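Local coordinates for protein phosphatidylinositol-specific phospholipase C1 (Streptomyces antibioticus, PDB 3H4X) that belongs to the calcium-dependent phosphoinositide phospholipase C family and folds as a single-chain beta/alpha barrel, at residues L61-N66 / R70-S75; Q102-C107 / D146-Q151; F134-G139 / D210-G215; E192-T197 / V258-A263; K218-A221 / A227-T230. One frame throughout, in Å; residues are numbered along the deposited sequence.

Overall arrangement
The chain folds as a closed beta/alpha barrel. Contact 4 is the core contact: its centre lies about 8 Å from the centre of the chain, and acids and aliphatic groups meet inside the ring of strands. Contact 1 is also largely buried but lies farther out, where a hairpin is held by backbone bonds and two tryptophans. Contacts 2, 3 and 5 lie among the helices and loops outside the strands. Contact 2 is purely apolar. Contact 3 combines ring packing with water bridges and borders the surface. Contact 5 is small, with a buried leucine against a glutamine and a serine. Contacts 3 and 5 share helix 209-222, and Asp-146 of contact 2 is tied to both through Tyr-213 and Thr-230.

Contact 1. Residues L61-N66 / R70-S75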
# COMPACT_ATOMS: atom_id res chain seq x y z
N LEU A 61 6.20 -1.16 -3.16
CA LEU A 61 7.62 -1.05 -2.83
C LEU A 61 8.02 -2.19 -1.90
O LEU A 61 7.28 -2.52 -0.97
CB LEU A 61 7.89 0.25 -2.08
CG LEU A 61 7.56 1.57 -2.76
CD1 LEU A 61 7.88 2.74 -1.84
CD2 LEU A 61 8.34 1.69 -4.06
N ASP A 62 9.20 -2.76 -2.14
CA ASP A 62 9.78 -3.78 -1.27
C ASP A 62 10.90 -3.17 -0.44
O ASP A 62 11.87 -2.66 -1.00
CB ASP A 62 10.34 -4.94 -2.10
CG ASP A 62 9.26 -5.74 -2.80
OD1 ASP A 62 8.13 -5.85 -2.26
OD2 ASP A 62 9.53 -6.27 -3.89
N LEU A 63 10.76 -3.22 0.89
CA LEU A 63 11.74 -2.64 1.81
C LEU A 63 12.39 -3.71 2.67
O LEU A 63 11.76 -4.71 3.03
CB LEU A 63 11.10 -1.62 2.74
CG LEU A 63 10.52 -0.36 2.12
CD1 LEU A 63 10.10 0.60 3.23
CD2 LEU A 63 11.50 0.30 1.16
N TRP A 64 13.64 -3.47 3.03
CA TRP A 64 14.39 -4.36 3.91
C TRP A 64 14.89 -3.58 5.12
O TRP A 64 15.55 -2.55 4.96
CB TRP A 64 15.57 -4.97 3.16
CG TRP A 64 15.19 -5.73 1.94
CD1 TRP A 64 14.77 -5.21 0.74
CD2 TRP A 64 15.20 -7.15 1.78
NE1 TRP A 64 14.51 -6.23 -0.15
CE2 TRP A 64 14.77 -7.43 0.47
CE3 TRP A 64 15.52 -8.22 2.62
CZ2 TRP A 64 14.66 -8.73 -0.02
CZ3 TRP A 64 15.41 -9.50 2.13
CH2 TRP A 64 14.99 -9.75 0.82
N SER A 65 14.59 -4.08 6.31
CA SER A 65 14.97 -3.40 7.55
C SER A 65 16.12 -4.08 8.28
O SER A 65 16.71 -3.49 9.18
CB SER A 65 13.79 -3.35 8.53
OG SER A 65 12.59 -2.93 7.93
N ASN A 66 16.40 -5.33 7.92
CA ASN A 66 17.37 -6.13 8.67
C ASN A 66 18.68 -6.38 7.93
O ASN A 66 19.48 -7.23 8.33
CB ASN A 66 16.73 -7.43 9.16
CG ASN A 66 15.81 -7.21 10.33
OD1 ASN A 66 16.26 -6.97 11.45
ND2 ASN A 66 14.50 -7.27 10.08
N ARG A 70 23.02 1.38 8.07
CA ARG A 70 21.88 2.28 8.09
C ARG A 70 21.02 2.16 6.83
O ARG A 70 21.46 1.60 5.82
CB ARG A 70 22.34 3.73 8.28
CG ARG A 70 23.13 3.95 9.56
CD ARG A 70 23.44 5.43 9.79
NE ARG A 70 22.24 6.22 10.02
CZ ARG A 70 21.61 6.33 11.18
NH1 ARG A 70 22.07 5.67 12.25
NH2 ARG A 70 20.53 7.08 11.29
N SER A 71 19.80 2.68 6.93
CA SER A 71 18.86 2.81 5.81
C SER A 71 17.92 1.62 5.66
O SER A 71 18.27 0.48 6.00
CB SER A 71 19.58 3.08 4.48
OG SER A 71 20.00 1.89 3.85
N TRP A 72 16.71 1.90 5.19
CA TRP A 72 15.80 0.88 4.69
C TRP A 72 16.12 0.68 3.22
O TRP A 72 16.05 1.62 2.42
CB TRP A 72 14.35 1.32 4.79
CG TRP A 72 13.66 1.01 6.08
CD1 TRP A 72 13.10 -0.17 6.45
CD2 TRP A 72 13.44 1.92 7.16
NE1 TRP A 72 12.54 -0.05 7.70
CE2 TRP A 72 12.74 1.22 8.16
CE3 TRP A 72 13.77 3.27 7.38
CZ2 TRP A 72 12.36 1.82 9.37
CZ3 TRP A 72 13.40 3.85 8.57
CH2 TRP A 72 12.70 3.13 9.55
N ARG A 73 16.48 -0.54 2.84
CA ARG A 73 16.84 -0.82 1.46
C ARG A 73 15.60 -0.98 0.60
O ARG A 73 14.58 -1.51 1.05
CB ARG A 73 17.66 -2.10 1.35
CG ARG A 73 18.73 -2.26 2.40
CD ARG A 73 19.81 -1.22 2.27
NE ARG A 73 20.92 -1.57 3.15
CZ ARG A 73 21.91 -2.40 2.82
NH1 ARG A 73 21.94 -2.93 1.60
NH2 ARG A 73 22.87 -2.69 3.68
N VAL A 74 15.69 -0.54 -0.65
CA VAL A 74 14.67 -0.81 -1.65
C VAL A 74 15.27 -1.80 -2.64
O VAL A 74 16.26 -1.49 -3.31
CB VAL A 74 14.25 0.46 -2.39
CG1 VAL A 74 13.21 0.14 -3.45
CG2 VAL A 74 13.73 1.50 -1.41
N SER A 75 14.69 -3.00 -2.71
CA SER A 75 15.24 -4.05 -3.55
C SER A 75 14.26 -5.21 -3.65
O SER A 75 13.61 -5.55 -2.66
CB SER A 75 16.56 -4.56 -2.96
OG SER A 75 17.24 -5.46 -3.83
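Asp-62 O takes a weak hydrogen bond from Ser-75 N at 3.3 Å, and the CA-H of Val-74 also leans on this oxygen. The carboxylate of Asp-62 turns to another partner, with OD2 bonded to Tyr-40 OH. Leu-63 and Val-74 form an antiparallel non-hydrogen-bonded pair. Their side chains pass at a slant, with Leu-63 CD2 3.6 Å from Val-74 CG2. Trp-64 and Arg-73 are the hydrogen-bonded pair. Trp-64 N reaches Arg-73 O at 2.9 Å, and Arg-73 N returns a bond to Trp-64 O at 3.1 Å. With CG anti to the carbonyl carbon (chi1 -58°), the Trp-64 indole adds a side-chain bond, from NE1 to Ser-75 O at 2.8 Å. It is nearly straight (168°). The acceptor lies in the indole plane, but NE1 sits above the carbonyl plane of Ser-75. Ser-65 OG lies at the edge of the Trp-72 ring and accepts a weak, bent bond from Trp-72 NE1. The same OG is bonded to Gly-133 O. The two segments form a beta hairpin. Strand 58-64 pairs on with parallel strand 124-130, helix 104-117 covers Leu-63 through Phe-104, and Trp-72 packs on helix 142-153.

Contact 2. Residues Q102-C107 / D146-Q151; sequences QDFAGC and DALIRQ
The helical backbones come nearest at Ala-105 and Leu-148, whose CA atoms are 7.4 Å apart, and no hydrogen bond crosses between them. The contact is made by four apolar side chains. Phe-104 and Leu-148 both point toward the other helix, and they slide past each other in opposite directions. Phe-104 CD2 lies 3.8 Å from Leu-148 CD2, a methyl that meets the ring at a slant. The Phe-104 torsion sets this up: CG is anti to the backbone N (chi1 -176°), which carries the ring out across the gap. The far end of the ring, CZ, has Ile-149 CD1 near its plane, at the edge, 4.3 Å away. The second branch of Leu-148 serves the small residue, with CD1 4.3 Å from Ala-105 CB. Leu-148 thus spans two neighbouring positions of the other helix. Asp-103 starts that helix as its N-cap. Its OD1 accepts from Gly-106 N at 3.0 Å, a capping bond that closes the first turn, in which Phe-104 is the first helical residue. Phe-104 also rests on Leu-63 of strand 58-64. Two neighbouring helices packed through aliphatic and aromatic side chains, outside the strands, are the outer layer of a beta/alpha barrel.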
# COMPACT_ATOMS: atom_id res chain seq x y z
N GLN A 102 18.62 4.36 -5.11
CA GLN A 102 18.54 4.97 -3.79
C GLN A 102 17.61 4.18 -2.86
O GLN A 102 16.85 3.32 -3.31
CB GLN A 102 18.12 6.44 -3.89
CG GLN A 102 19.05 7.27 -4.75
CD GLN A 102 20.48 7.21 -4.25
OE1 GLN A 102 20.78 7.68 -3.15
NE2 GLN A 102 21.38 6.65 -5.05
N ASP A 103 17.71 4.49 -1.57
CA ASP A 103 16.98 3.78 -0.54
C ASP A 103 15.58 4.35 -0.31
O ASP A 103 15.09 5.16 -1.09
CB ASP A 103 17.78 3.79 0.77
CG ASP A 103 17.99 5.20 1.31
OD1 ASP A 103 17.48 6.17 0.71
OD2 ASP A 103 18.68 5.33 2.34
N PHE A 104 14.94 3.94 0.78
CA PHE A 104 13.57 4.36 1.06
C PHE A 104 13.49 5.87 1.25
O PHE A 104 12.57 6.52 0.74
CB PHE A 104 13.03 3.61 2.28
CG PHE A 104 11.58 3.90 2.60
CD1 PHE A 104 10.63 4.01 1.60
CD2 PHE A 104 11.17 4.02 3.92
CE1 PHE A 104 9.29 4.26 1.91
CE2 PHE A 104 9.84 4.26 4.23
CZ PHE A 104 8.91 4.38 3.22
N ALA A 105 14.45 6.44 1.97
CA ALA A 105 14.49 7.89 2.12
C ALA A 105 14.57 8.58 0.76
O ALA A 105 13.96 9.64 0.56
CB ALA A 105 15.66 8.31 3.01
N GLY A 106 15.31 7.99 -0.17
CA GLY A 106 15.40 8.53 -1.52
C GLY A 106 14.08 8.46 -2.26
O GLY A 106 13.70 9.40 -2.97
N CYS A 107 13.38 7.35 -2.11
CA CYS A 107 12.06 7.20 -2.69
C CYS A 107 11.11 8.27 -2.16
O CYS A 107 10.39 8.92 -2.92
CB CYS A 107 11.50 5.81 -2.37
SG CYS A 107 9.86 5.52 -3.01
N ASP A 146 7.56 5.69 10.97
CA ASP A 146 6.66 6.84 11.01
C ASP A 146 7.44 8.15 10.98
O ASP A 146 7.08 9.10 10.28
CB ASP A 146 5.82 6.83 12.29
CG ASP A 146 4.69 5.82 12.28
OD1 ASP A 146 4.32 5.30 11.20
OD2 ASP A 146 4.16 5.56 13.37
N ALA A 147 8.51 8.23 11.77
CA ALA A 147 9.28 9.46 11.89
C ALA A 147 9.88 9.89 10.56
O ALA A 147 9.90 11.07 10.23
CB ALA A 147 10.37 9.31 12.95
N LEU A 148 10.37 8.92 9.79
CA LEU A 148 10.95 9.19 8.49
C LEU A 148 9.90 9.71 7.52
O LEU A 148 10.13 10.68 6.80
CB LEU A 148 11.62 7.94 7.93
CG LEU A 148 12.17 8.06 6.50
CD1 LEU A 148 13.21 9.17 6.39
CD2 LEU A 148 12.74 6.73 6.06
N ILE A 149 8.74 9.06 7.50
CA ILE A 149 7.67 9.50 6.61
C ILE A 149 7.18 10.90 7.00
O ILE A 149 6.95 11.74 6.12
CB ILE A 149 6.52 8.47 6.56
CG1 ILE A 149 6.99 7.22 5.82
CG2 ILE A 149 5.29 9.07 5.89
CD1 ILE A 149 6.02 6.07 5.86
N ARG A 150 7.04 11.16 8.30
CA ARG A 150 6.66 12.51 8.75
C ARG A 150 7.67 13.54 8.28
O ARG A 150 7.30 14.61 7.80
CB ARG A 150 6.53 12.58 10.28
CG ARG A 150 5.33 11.87 10.86
CD ARG A 150 4.99 12.33 12.29
NE ARG A 150 6.15 12.32 13.17
CZ ARG A 150 6.58 11.25 13.84
NH1 ARG A 150 5.95 10.08 13.72
NH2 ARG A 150 7.65 11.34 14.62
N GLN A 151 8.95 13.22 8.41
CA GLN A 151 10.01 14.14 8.02
C GLN A 151 9.97 14.46 6.53
O GLN A 151 10.12 15.61 6.12
CB GLN A 151 11.38 13.56 8.41
CG GLN A 151 12.55 14.50 8.18
CD GLN A 151 13.24 14.30 6.84
OE1 GLN A 151 13.44 13.17 6.40
NE2 GLN A 151 13.62 15.40 6.20

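Contact 3. Residues F134-G139 / D210-G215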
# COMPACT_ATOMS: atom_id res chain seq x y z
N PHE A 134 10.23 -5.68 10.48
CA PHE A 134 10.86 -4.52 11.09
C PHE A 134 12.15 -4.90 11.81
O PHE A 134 12.47 -6.08 11.98
CB PHE A 134 9.90 -3.84 12.07
CG PHE A 134 8.84 -3.01 11.41
CD1 PHE A 134 9.15 -1.78 10.85
CD2 PHE A 134 7.52 -3.45 11.35
CE1 PHE A 134 8.17 -1.01 10.24
CE2 PHE A 134 6.55 -2.68 10.74
CZ PHE A 134 6.87 -1.47 10.19
N ASN A 135 12.88 -3.88 12.24
CA ASN A 135 14.12 -4.05 12.97
C ASN A 135 14.21 -2.99 14.06
O ASN A 135 15.05 -2.10 14.00
CB ASN A 135 15.31 -3.95 12.02
CG ASN A 135 16.64 -4.17 12.70
OD1 ASN A 135 16.69 -4.58 13.86
ND2 ASN A 135 17.72 -3.91 11.98
N ALA A 136 13.32 -3.08 15.04
CA ALA A 136 13.27 -2.10 16.11
C ALA A 136 14.62 -1.99 16.83
O ALA A 136 15.07 -0.89 17.15
CB ALA A 136 12.17 -2.45 17.10
N LYS A 137 15.25 -3.13 17.08
CA LYS A 137 16.51 -3.16 17.80
C LYS A 137 17.60 -2.39 17.06
O LYS A 137 18.52 -1.85 17.68
CB LYS A 137 16.96 -4.60 18.04
CG LYS A 137 15.96 -5.45 18.81
CD LYS A 137 15.77 -4.92 20.23
CE LYS A 137 14.85 -5.83 21.03
NZ LYS A 137 14.73 -5.39 22.45
N GLY A 138 17.50 -2.34 15.74
CA GLY A 138 18.48 -1.65 14.91
C GLY A 138 18.05 -0.25 14.49
O GLY A 138 18.63 0.33 13.57
N GLY A 139 17.04 0.28 15.17
CA GLY A 139 16.58 1.64 14.90
C GLY A 139 15.69 1.76 13.67
O GLY A 139 15.52 2.84 13.12
N ASP A 210 2.67 -7.24 10.57
CA ASP A 210 1.28 -6.91 10.82
C ASP A 210 0.97 -6.72 12.31
O ASP A 210 0.46 -5.68 12.71
CB ASP A 210 0.30 -7.87 10.12
CG ASP A 210 0.54 -9.35 10.44
OD1 ASP A 210 1.50 -9.72 11.15
OD2 ASP A 210 -0.28 -10.15 9.95
N VAL A 211 1.30 -7.72 13.11
CA VAL A 211 1.10 -7.64 14.55
C VAL A 211 1.95 -6.53 15.16
O VAL A 211 1.50 -5.82 16.05
CB VAL A 211 1.42 -8.99 15.23
CG1 VAL A 211 1.53 -8.84 16.75
CG2 VAL A 211 0.36 -10.03 14.86
N GLU A 212 3.17 -6.37 14.67
CA GLU A 212 4.06 -5.35 15.23
C GLU A 212 3.51 -3.95 14.97
O GLU A 212 3.47 -3.12 15.88
CB GLU A 212 5.47 -5.49 14.67
CG GLU A 212 6.46 -4.58 15.35
CD GLU A 212 7.90 -4.92 15.03
OE1 GLU A 212 8.15 -5.93 14.34
OE2 GLU A 212 8.79 -4.16 15.47
N TYR A 213 3.10 -3.67 13.74
CA TYR A 213 2.63 -2.32 13.44
C TYR A 213 1.23 -2.05 14.02
O TYR A 213 0.97 -0.96 14.54
CB TYR A 213 2.70 -2.00 11.95
CG TYR A 213 2.61 -0.51 11.69
CD1 TYR A 213 3.75 0.29 11.69
CD2 TYR A 213 1.38 0.10 11.50
CE1 TYR A 213 3.67 1.66 11.48
CE2 TYR A 213 1.29 1.46 11.29
CZ TYR A 213 2.43 2.24 11.28
OH TYR A 213 2.30 3.59 11.07
N ALA A 214 0.35 -3.03 13.97
CA ALA A 214 -0.97 -2.87 14.59
C ALA A 214 -0.83 -2.64 16.09
O ALA A 214 -1.55 -1.83 16.67
CB ALA A 214 -1.85 -4.07 14.30
N GLY A 215 0.09 -3.36 16.72
CA GLY A 215 0.35 -3.16 18.15
C GLY A 215 0.85 -1.76 18.44
O GLY A 215 0.50 -1.15 19.45
O HOH W 1 8.33 -7.21 11.91
O HOH W 2 11.33 -5.18 15.12
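Phe-134 runs out toward helix 209-222 and meets Glu-212 first, then Tyr-213. Its CB sits against the Glu-212 carboxylate, 3.5 Å from OE1 and 3.6 Å from OE2. CG is placed anti to the carbonyl carbon (chi1 -77°), and the side chain then passes the acid obliquely. The ring and carboxylate planes are 62° apart. CD2 is 3.9 Å from Glu-212 OE1, which lies near the ring plane at its edge. Farther out, CE2 approaches Tyr-213 CB. The tip, CZ, meets Tyr-213 CD1 at 3.9 Å, and the two side chains cross obliquely.

The carboxylate makes no direct hydrogen bond to residues 134-139. Two waters bridge instead. One accepts from Phe-134 N and lies within hydrogen-bonding distance of Glu-212 OE1. The other accepts from Ala-136 N at 2.9 Å and donates to Glu-212 OE2 at 2.8 Å. Each carboxylate oxygen thus has a water between it and a backbone N-H of the loop. The Tyr-213 hydroxyl is hydrogen-bonded to Asp-146 OD1 of helix 142-153.

Leu-193 of strand 189-195 touches both rings. Pro-142 packs on Phe-134, Glu-212 and Tyr-213. The loop and helix border two acetyl sites: Ala-136 and Pro-142 belong to one, and Glu-212, Pro-142 and His-216 to the other.

Contact 4. Residues E192-T197 / V258-A263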
# COMPACT_ATOMS: atom_id res chain seq x y z
N GLU A 192 0.21 1.46 2.96
CA GLU A 192 -0.25 0.15 3.41
C GLU A 192 0.98 -0.69 3.73
O GLU A 192 1.96 -0.65 2.98
CB GLU A 192 -1.04 -0.54 2.29
CG GLU A 192 -1.37 -2.01 2.56
CD GLU A 192 -1.73 -2.81 1.31
OE1 GLU A 192 -1.74 -2.26 0.19
OE2 GLU A 192 -1.99 -4.03 1.47
N LEU A 193 0.95 -1.43 4.83
CA LEU A 193 2.04 -2.35 5.17
C LEU A 193 1.57 -3.80 5.12
O LEU A 193 0.52 -4.13 5.67
CB LEU A 193 2.54 -2.07 6.59
CG LEU A 193 3.44 -0.85 6.78
CD1 LEU A 193 3.47 -0.41 8.23
CD2 LEU A 193 4.85 -1.16 6.28
N ILE A 194 2.34 -4.66 4.47
CA ILE A 194 2.15 -6.11 4.60
C ILE A 194 3.44 -6.78 5.02
O ILE A 194 4.54 -6.26 4.78
CB ILE A 194 1.63 -6.79 3.30
CG1 ILE A 194 2.61 -6.62 2.14
CG2 ILE A 194 0.24 -6.29 2.95
CD1 ILE A 194 2.39 -7.63 1.02
N PRO A 195 3.32 -7.95 5.68
CA PRO A 195 4.50 -8.73 6.01
C PRO A 195 5.16 -9.26 4.74
O PRO A 195 4.51 -9.38 3.70
CB PRO A 195 3.94 -9.90 6.84
CG PRO A 195 2.59 -9.47 7.27
CD PRO A 195 2.09 -8.58 6.17
N GLY A 196 6.44 -9.58 4.84
CA GLY A 196 7.22 -9.95 3.67
C GLY A 196 7.50 -11.43 3.53
O GLY A 196 7.32 -12.21 4.48
N THR A 197 7.96 -11.82 2.35
CA THR A 197 8.23 -13.23 2.06
C THR A 197 9.35 -13.81 2.93
O THR A 197 9.34 -14.99 3.25
CB THR A 197 8.58 -13.44 0.58
OG1 THR A 197 9.69 -12.61 0.22
CG2 THR A 197 7.39 -13.09 -0.29
N VAL A 258 -7.59 -2.70 6.30
CA VAL A 258 -7.08 -2.97 4.96
C VAL A 258 -6.75 -4.45 4.87
O VAL A 258 -6.22 -5.04 5.82
CB VAL A 258 -5.83 -2.12 4.65
CG1 VAL A 258 -5.35 -2.36 3.22
CG2 VAL A 258 -6.12 -0.65 4.89
N PHE A 259 -7.09 -5.05 3.74
CA PHE A 259 -6.94 -6.49 3.51
C PHE A 259 -6.34 -6.66 2.14
O PHE A 259 -6.66 -5.91 1.22
CB PHE A 259 -8.30 -7.17 3.62
CG PHE A 259 -8.94 -6.99 4.95
CD1 PHE A 259 -8.82 -7.96 5.93
CD2 PHE A 259 -9.63 -5.83 5.25
CE1 PHE A 259 -9.38 -7.78 7.17
CE2 PHE A 259 -10.21 -5.64 6.50
CZ PHE A 259 -10.09 -6.63 7.46
N ASP A 260 -5.45 -7.63 2.00
CA ASP A 260 -4.63 -7.76 0.80
C ASP A 260 -4.47 -9.24 0.50
O ASP A 260 -3.97 -10.00 1.34
CB ASP A 260 -3.28 -7.10 1.09
CG ASP A 260 -2.41 -6.96 -0.14
OD1 ASP A 260 -2.12 -7.99 -0.78
OD2 ASP A 260 -2.01 -5.82 -0.46
N GLY A 261 -4.92 -9.67 -0.67
CA GLY A 261 -4.89 -11.09 -0.98
C GLY A 261 -5.04 -11.37 -2.46
O GLY A 261 -5.33 -10.48 -3.25
N ASP A 262 -4.84 -12.63 -2.82
CA ASP A 262 -4.84 -13.08 -4.20
C ASP A 262 -6.22 -12.95 -4.86
O ASP A 262 -7.22 -13.47 -4.35
CB ASP A 262 -4.38 -14.54 -4.23
CG ASP A 262 -4.35 -15.11 -5.62
OD1 ASP A 262 -3.53 -14.64 -6.43
OD2 ASP A 262 -5.15 -16.03 -5.89
N ALA A 263 -6.26 -12.29 -6.01
CA ALA A 263 -7.53 -12.05 -6.72
C ALA A 263 -8.28 -13.34 -7.06
O ALA A 263 -9.48 -13.45 -6.82
CB ALA A 263 -7.30 -11.23 -7.98
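Glu-192 and Ile-194 face Val-258 and Asp-260 inside a closed beta/alpha barrel. Strand 189-195 and strand 258-262 are not direct neighbours. Strand 232-236 lies between them and pairs in parallel with both. The axes of the two short strand segments approach to 8.6 Å, with their directions 49° apart, so the gap is bridged by side chains alone.

The tight part is the pair of acids. Glu-192 is extended, with CG anti to the backbone N (chi1 171°), and this brings its carboxylate across to Asp-260. Glu-192 OE2 and Asp-260 OD2 stand 2.6 Å apart. The two side chains cross at about a right angle, and their carboxylate planes are turned 42° against each other. Asp-260 OD2 also has a salt bridge to Lys-127 of strand 124-130. That positive charge would probably ease the closeness of the two acids. Ile-284 of strand 282-286 packs on Glu-192, Val-258 and Asp-260, and Ala-234 of the intervening strand touches Glu-192 and Val-258.

The loose part lies farther along the chains. Ile-194 CG2 is 4.1 Å from Asp-260 CB, an ordinary van der Waals spacing, and a bound ethanol has its nearest atom about 4 Å from the Ile-194 side chain. Beyond Ile-194 the segments part: Thr-197 turns to Lys-131, and Asp-262 caps the next helix. Back at the acids, the aliphatic stem of Glu-192 makes a similar ordinary contact, with CG 4.0 Å from Val-258 CG1.

Contact 5. Residues K218-A221 / A227-T230. With EOH (ethanol), chain L.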
# COMPACT_ATOMS: atom_id res chain seq x y z
N LYS A 218 -2.14 0.54 18.35
CA LYS A 218 -2.86 0.35 19.60
C LYS A 218 -2.19 1.12 20.74
O LYS A 218 -2.85 1.81 21.52
CB LYS A 218 -2.94 -1.14 19.94
CG LYS A 218 -3.62 -1.45 21.26
CD LYS A 218 -3.74 -2.96 21.49
CE LYS A 218 -2.38 -3.62 21.62
NZ LYS A 218 -1.72 -3.33 22.93
N ASP A 219 -0.87 1.02 20.81
CA ASP A 219 -0.11 1.68 21.86
C ASP A 219 -0.14 3.20 21.71
O ASP A 219 -0.31 3.93 22.69
CB ASP A 219 1.32 1.15 21.91
CG ASP A 219 1.39 -0.30 22.35
OD1 ASP A 219 0.41 -0.80 22.95
OD2 ASP A 219 2.41 -0.96 22.08
N LEU A 220 0.01 3.69 20.48
CA LEU A 220 -0.11 5.13 20.23
C LEU A 220 -1.47 5.65 20.66
O LEU A 220 -1.57 6.68 21.33
CB LEU A 220 0.11 5.45 18.75
CG LEU A 220 1.53 5.35 18.20
CD1 LEU A 220 1.52 5.68 16.72
CD2 LEU A 220 2.48 6.27 18.96
N ALA A 221 -2.53 4.93 20.28
CA ALA A 221 -3.88 5.36 20.61
C ALA A 221 -4.07 5.46 22.12
O ALA A 221 -4.67 6.41 22.62
CB ALA A 221 -4.91 4.42 19.99
N ALA A 227 -1.98 10.48 16.16
CA ALA A 227 -1.75 11.45 15.09
C ALA A 227 -0.40 11.30 14.41
O ALA A 227 -0.23 11.71 13.27
CB ALA A 227 -1.92 12.87 15.63
N GLN A 228 0.57 10.73 15.11
CA GLN A 228 1.91 10.63 14.55
C GLN A 228 2.13 9.37 13.69
O GLN A 228 3.19 9.20 13.11
CB GLN A 228 2.96 10.72 15.66
CG GLN A 228 3.03 9.51 16.55
CD GLN A 228 3.86 9.76 17.80
OE1 GLN A 228 3.61 10.72 18.54
NE2 GLN A 228 4.84 8.90 18.04
N SER A 229 1.12 8.50 13.62
CA SER A 229 1.19 7.30 12.78
C SER A 229 1.07 7.67 11.30
O SER A 229 0.51 8.71 10.95
CB SER A 229 0.09 6.30 13.15
OG SER A 229 -1.20 6.80 12.87
N THR A 230 1.59 6.81 10.43
CA THR A 230 1.64 7.14 9.01
C THR A 230 1.10 6.08 8.06
O THR A 230 0.94 6.36 6.87
CB THR A 230 3.08 7.47 8.54
OG1 THR A 230 3.90 6.30 8.64
CG2 THR A 230 3.68 8.60 9.37
C1 EOH L . 5.76 8.62 21.04
C2 EOH L . 6.39 8.98 22.38
O EOH L . 6.72 8.31 20.06
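Gln-228 has CG between its backbone N and its carbonyl carbon (chi1 71°), and from there the chain runs extended toward Leu-220. Leu-220 answers with CG anti to its carbonyl carbon (chi1 -73°), which brings both methyls to the facing segment. The contact closes a turn in the beta/alpha barrel, where helix 209-222 gives way through a short 3-10 segment to strand 232-236. The side chains of Leu-220 and Gln-228 pass obliquely, and no hydrogen bond links the segments. Leu-220 uses both branches. CD2 lies 3.7 Å from Gln-228 NE2. CD1 lies 4.1 Å from Gln-228 CG and 3.9 Å from Ser-229 CB. Leu-220 thus packs on the CG and amide end of Gln-228 and on the CB of Ser-229. The hydroxyl of Ser-229 looks back along its own chain, with OG bonded to Leu-226 O. Gln-228 O is bonded to Arg-150 NH1, which joins this turn to helix 142-153. The same NE2 that meets Leu-220 CD2 also meets a bound ethanol, which probably comes from the crystallisation liquor. Gln-228 NE2 donates to the ethanol O at 2.8 Å, a weak hydrogen bond with an N-H...O angle of 149°.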